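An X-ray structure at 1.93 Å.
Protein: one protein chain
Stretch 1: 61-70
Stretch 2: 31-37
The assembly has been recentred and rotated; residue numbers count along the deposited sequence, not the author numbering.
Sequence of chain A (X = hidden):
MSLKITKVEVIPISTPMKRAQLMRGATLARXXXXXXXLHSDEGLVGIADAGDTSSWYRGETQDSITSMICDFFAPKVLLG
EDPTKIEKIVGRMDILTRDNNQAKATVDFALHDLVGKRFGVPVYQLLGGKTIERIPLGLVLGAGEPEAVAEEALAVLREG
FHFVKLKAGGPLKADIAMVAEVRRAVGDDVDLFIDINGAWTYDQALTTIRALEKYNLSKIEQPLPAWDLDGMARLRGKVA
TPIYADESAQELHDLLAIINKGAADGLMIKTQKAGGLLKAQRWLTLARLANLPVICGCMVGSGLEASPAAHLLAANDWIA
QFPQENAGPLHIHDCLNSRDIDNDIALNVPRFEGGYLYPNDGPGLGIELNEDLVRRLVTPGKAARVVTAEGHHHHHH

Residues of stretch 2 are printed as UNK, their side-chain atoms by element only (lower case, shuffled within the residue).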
# COMPACT_ATOMS: atom_id res chain seq x y z
N THR A 61 -37.66 -3.73 13.20
CA THR A 61 -38.80 -3.49 14.07
C THR A 61 -39.60 -4.76 14.24
O THR A 61 -39.34 -5.76 13.58
CB THR A 61 -39.75 -2.43 13.48
OG1 THR A 61 -40.27 -2.91 12.23
CG2 THR A 61 -39.01 -1.10 13.26
N GLN A 62 -40.59 -4.71 15.13
CA GLN A 62 -41.44 -5.86 15.36
C GLN A 62 -42.03 -6.30 14.03
O GLN A 62 -41.98 -7.47 13.69
CB GLN A 62 -42.58 -5.51 16.31
CG GLN A 62 -42.17 -5.33 17.75
CD GLN A 62 -43.37 -5.09 18.63
OE1 GLN A 62 -44.19 -4.21 18.35
NE2 GLN A 62 -43.49 -5.88 19.69
N ASP A 63 -42.58 -5.34 13.28
CA ASP A 63 -43.18 -5.65 11.99
C ASP A 63 -42.17 -6.13 10.95
O ASP A 63 -42.48 -7.02 10.16
CB ASP A 63 -43.99 -4.44 11.48
CG ASP A 63 -45.25 -4.18 12.32
OD1 ASP A 63 -45.61 -5.05 13.15
OD2 ASP A 63 -45.89 -3.11 12.15
N SER A 64 -40.95 -5.57 10.97
CA SER A 64 -39.89 -6.00 10.05
C SER A 64 -39.65 -7.49 10.21
O SER A 64 -39.73 -8.26 9.26
CB SER A 64 -38.55 -5.32 10.37
OG SER A 64 -38.59 -3.95 10.07
N ILE A 65 -39.33 -7.86 11.43
CA ILE A 65 -39.05 -9.24 11.76
C ILE A 65 -40.23 -10.16 11.48
O ILE A 65 -40.07 -11.24 10.90
CB ILE A 65 -38.64 -9.35 13.25
CG1 ILE A 65 -37.39 -8.48 13.48
CG2 ILE A 65 -38.38 -10.81 13.62
CD1 ILE A 65 -37.05 -8.27 14.95
N THR A 66 -41.42 -9.73 11.87
CA THR A 66 -42.61 -10.54 11.66
C THR A 66 -42.86 -10.80 10.18
O THR A 66 -43.15 -11.93 9.79
CB THR A 66 -43.85 -9.88 12.29
OG1 THR A 66 -43.68 -9.81 13.71
CG2 THR A 66 -45.11 -10.70 11.97
N SER A 67 -42.74 -9.77 9.36
CA SER A 67 -42.98 -9.95 7.94
C SER A 67 -41.90 -10.79 7.27
O SER A 67 -42.22 -11.72 6.52
CB SER A 67 -43.08 -8.60 7.24
OG SER A 67 -43.36 -8.79 5.87
N MET A 68 -40.64 -10.49 7.52
CA MET A 68 -39.59 -11.26 6.88
C MET A 68 -39.68 -12.74 7.25
O MET A 68 -39.54 -13.60 6.40
CB MET A 68 -38.20 -10.72 7.22
CG MET A 68 -37.09 -11.31 6.34
SD MET A 68 -37.41 -11.10 4.56
CE MET A 68 -37.33 -9.37 4.41
N ILE A 69 -39.93 -13.02 8.52
CA ILE A 69 -40.03 -14.41 8.96
C ILE A 69 -41.29 -15.10 8.41
O ILE A 69 -41.21 -16.21 7.89
CB ILE A 69 -40.05 -14.52 10.50
CG1 ILE A 69 -38.69 -14.11 11.07
CG2 ILE A 69 -40.39 -15.94 10.93
CD1 ILE A 69 -38.59 -14.24 12.58
N CYS A 70 -42.43 -14.44 8.52
CA CYS A 70 -43.68 -15.02 8.06
C CYS A 70 -43.95 -14.99 6.56
O CYS A 70 -44.42 -15.99 5.99
CB CYS A 70 -44.85 -14.38 8.81
SG CYS A 70 -44.83 -14.79 10.57
N UNK A 31 -39.98 -2.36 26.42
CA UNK A 31 -39.16 -3.02 25.41
C UNK A 31 -40.06 -3.71 24.38
O UNK A 31 -40.78 -4.65 24.72
c UNK A 31 -38.26 -4.09 26.05
c UNK A 31 -37.31 -3.43 27.05
c UNK A 31 -36.44 -2.32 26.46
c UNK A 31 -37.51 -4.85 24.98
N UNK A 32 -40.02 -3.25 23.13
CA UNK A 32 -40.82 -3.85 22.07
C UNK A 32 -40.00 -4.88 21.30
O UNK A 32 -38.98 -4.55 20.68
o UNK A 32 -42.28 -0.61 21.41
o UNK A 32 -43.08 -2.23 22.66
c UNK A 32 -42.30 -1.80 21.77
c UNK A 32 -41.35 -2.79 21.10
N UNK A 33 -40.44 -6.13 21.35
CA UNK A 33 -39.72 -7.18 20.67
C UNK A 33 -40.62 -8.23 20.07
O UNK A 33 -41.81 -8.02 19.89
N UNK A 34 -40.04 -9.39 19.77
CA UNK A 34 -40.81 -10.46 19.17
C UNK A 34 -40.35 -11.82 19.69
O UNK A 34 -39.18 -12.02 19.99
c UNK A 34 -40.43 -11.76 17.04
c UNK A 34 -41.88 -9.74 17.02
c UNK A 34 -40.65 -10.39 17.63
N UNK A 35 -41.30 -12.75 19.80
CA UNK A 35 -41.00 -14.12 20.22
C UNK A 35 -41.32 -14.99 19.02
O UNK A 35 -42.27 -14.73 18.28
c UNK A 35 -41.72 -13.87 22.76
c UNK A 35 -41.86 -14.56 21.40
c UNK A 35 -40.25 -13.74 23.17
c UNK A 35 -42.48 -14.69 23.79
N UNK A 36 -40.52 -16.03 18.82
CA UNK A 36 -40.70 -16.94 17.71
C UNK A 36 -40.92 -18.37 18.18
O UNK A 36 -40.28 -18.83 19.13
c UNK A 36 -39.39 -17.95 15.67
c UNK A 36 -38.03 -17.87 14.99
c UNK A 36 -39.47 -16.91 16.79
c UNK A 36 -40.50 -17.71 14.65
N UNK A 37 -41.82 -19.07 17.51
CA UNK A 37 -42.08 -20.46 17.83
C UNK A 37 -42.07 -21.25 16.54
O UNK A 37 -42.83 -20.95 15.61
c UNK A 37 -44.79 -20.52 20.62
c UNK A 37 -44.85 -20.00 22.06
c UNK A 37 -43.44 -20.21 19.98
c UNK A 37 -43.43 -20.65 18.53
n UNK A 37 -46.21 -20.22 22.67

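Position 31 opens the strand with four side-chain carbons, forked at the first, one arm being two carbons long. They are out of reach of the helix and take no part in the contact. A fork at the beta carbon with unequal arms is the signature of isoleucine, so this is Ile31; a beta-branched residue is at home in the extended backbone of a strand.

Position 32 has two side-chain carbons, the second carrying two oxygens. Its CA-to-CB bond points toward the helix, and its CB lies 3.9 Å from CD of Gln62, so the aliphatic root of the side chain packs against the glutamine amide. The short carboxylate makes it Asp32. OD1 is hydrogen-bonded elsewhere in the structure, and the charged group suits a partly exposed position.

At position 33 no side-chain atoms follow the backbone. What the residue offers the helix is its carbonyl: NE2 of Gln62 donates a hydrogen bond to O of residue 33 at 2.7 Å, with a nearly straight N-H...O angle of 166°. Here too the two backbones come nearest, with CA of Gln62 5.7 Å from CA of residue 33. The bare backbone identifies Gly33. A CB at this position would point away from the helix, so the helix itself does not forbid one.

Position 34 shows three carbons, one bearing the other two. Its CA-to-CB bond points toward the helix, where its methyls meet three residues spaced around one turn: one methyl carbon lies 4.1 Å from CG2 of Ile65, while the other lies 3.8 Å from OG1 of Thr66 and 4.0 Å from O of Gln62. This compact fork is Val34, the strand residue most covered by the helix. The two oxygens beside its CG2 are already engaged with each other, since Thr66 OG1 donates to Gln62 O at 2.9 Å, so a methyl group can rest there without taking a polar partner from either.

Position 35 has four carbons forked at the second, and they stay out of reach of the helix. The fork identifies Leu35, whose apolar chain suits a buried position.

Position 36 has the same count and the same fork. Its CA-to-CB bond points toward the helix, and a terminal carbon reaches to 4.1 Å from CG2 of Ile69, one turn beyond Ile65. This is Leu36: a buried position facing Ile69 suits a branched apolar chain long enough for its CD1 to reach it.

Position 37 carries four carbons in a row ending in nitrogen, out of reach of the helix. This is the chain of Lys37; its length and charged end suit a partly exposed position, and NZ is hydrogen-bonded elsewhere in the structure.

The contact follows from two repeats. Alternation along the strand turns Asp32, Val34 and Leu36 toward the helix, whose own turn brings Gln62, Thr66 and Ile65, then Ile69, to meet them. With the two axes only 17° from parallel, the partners advance together: a single hydrogen bond anchors the beginning, and apolar packing continues along the pair.

Stretch 2, residues 31-37: IDGVLLK
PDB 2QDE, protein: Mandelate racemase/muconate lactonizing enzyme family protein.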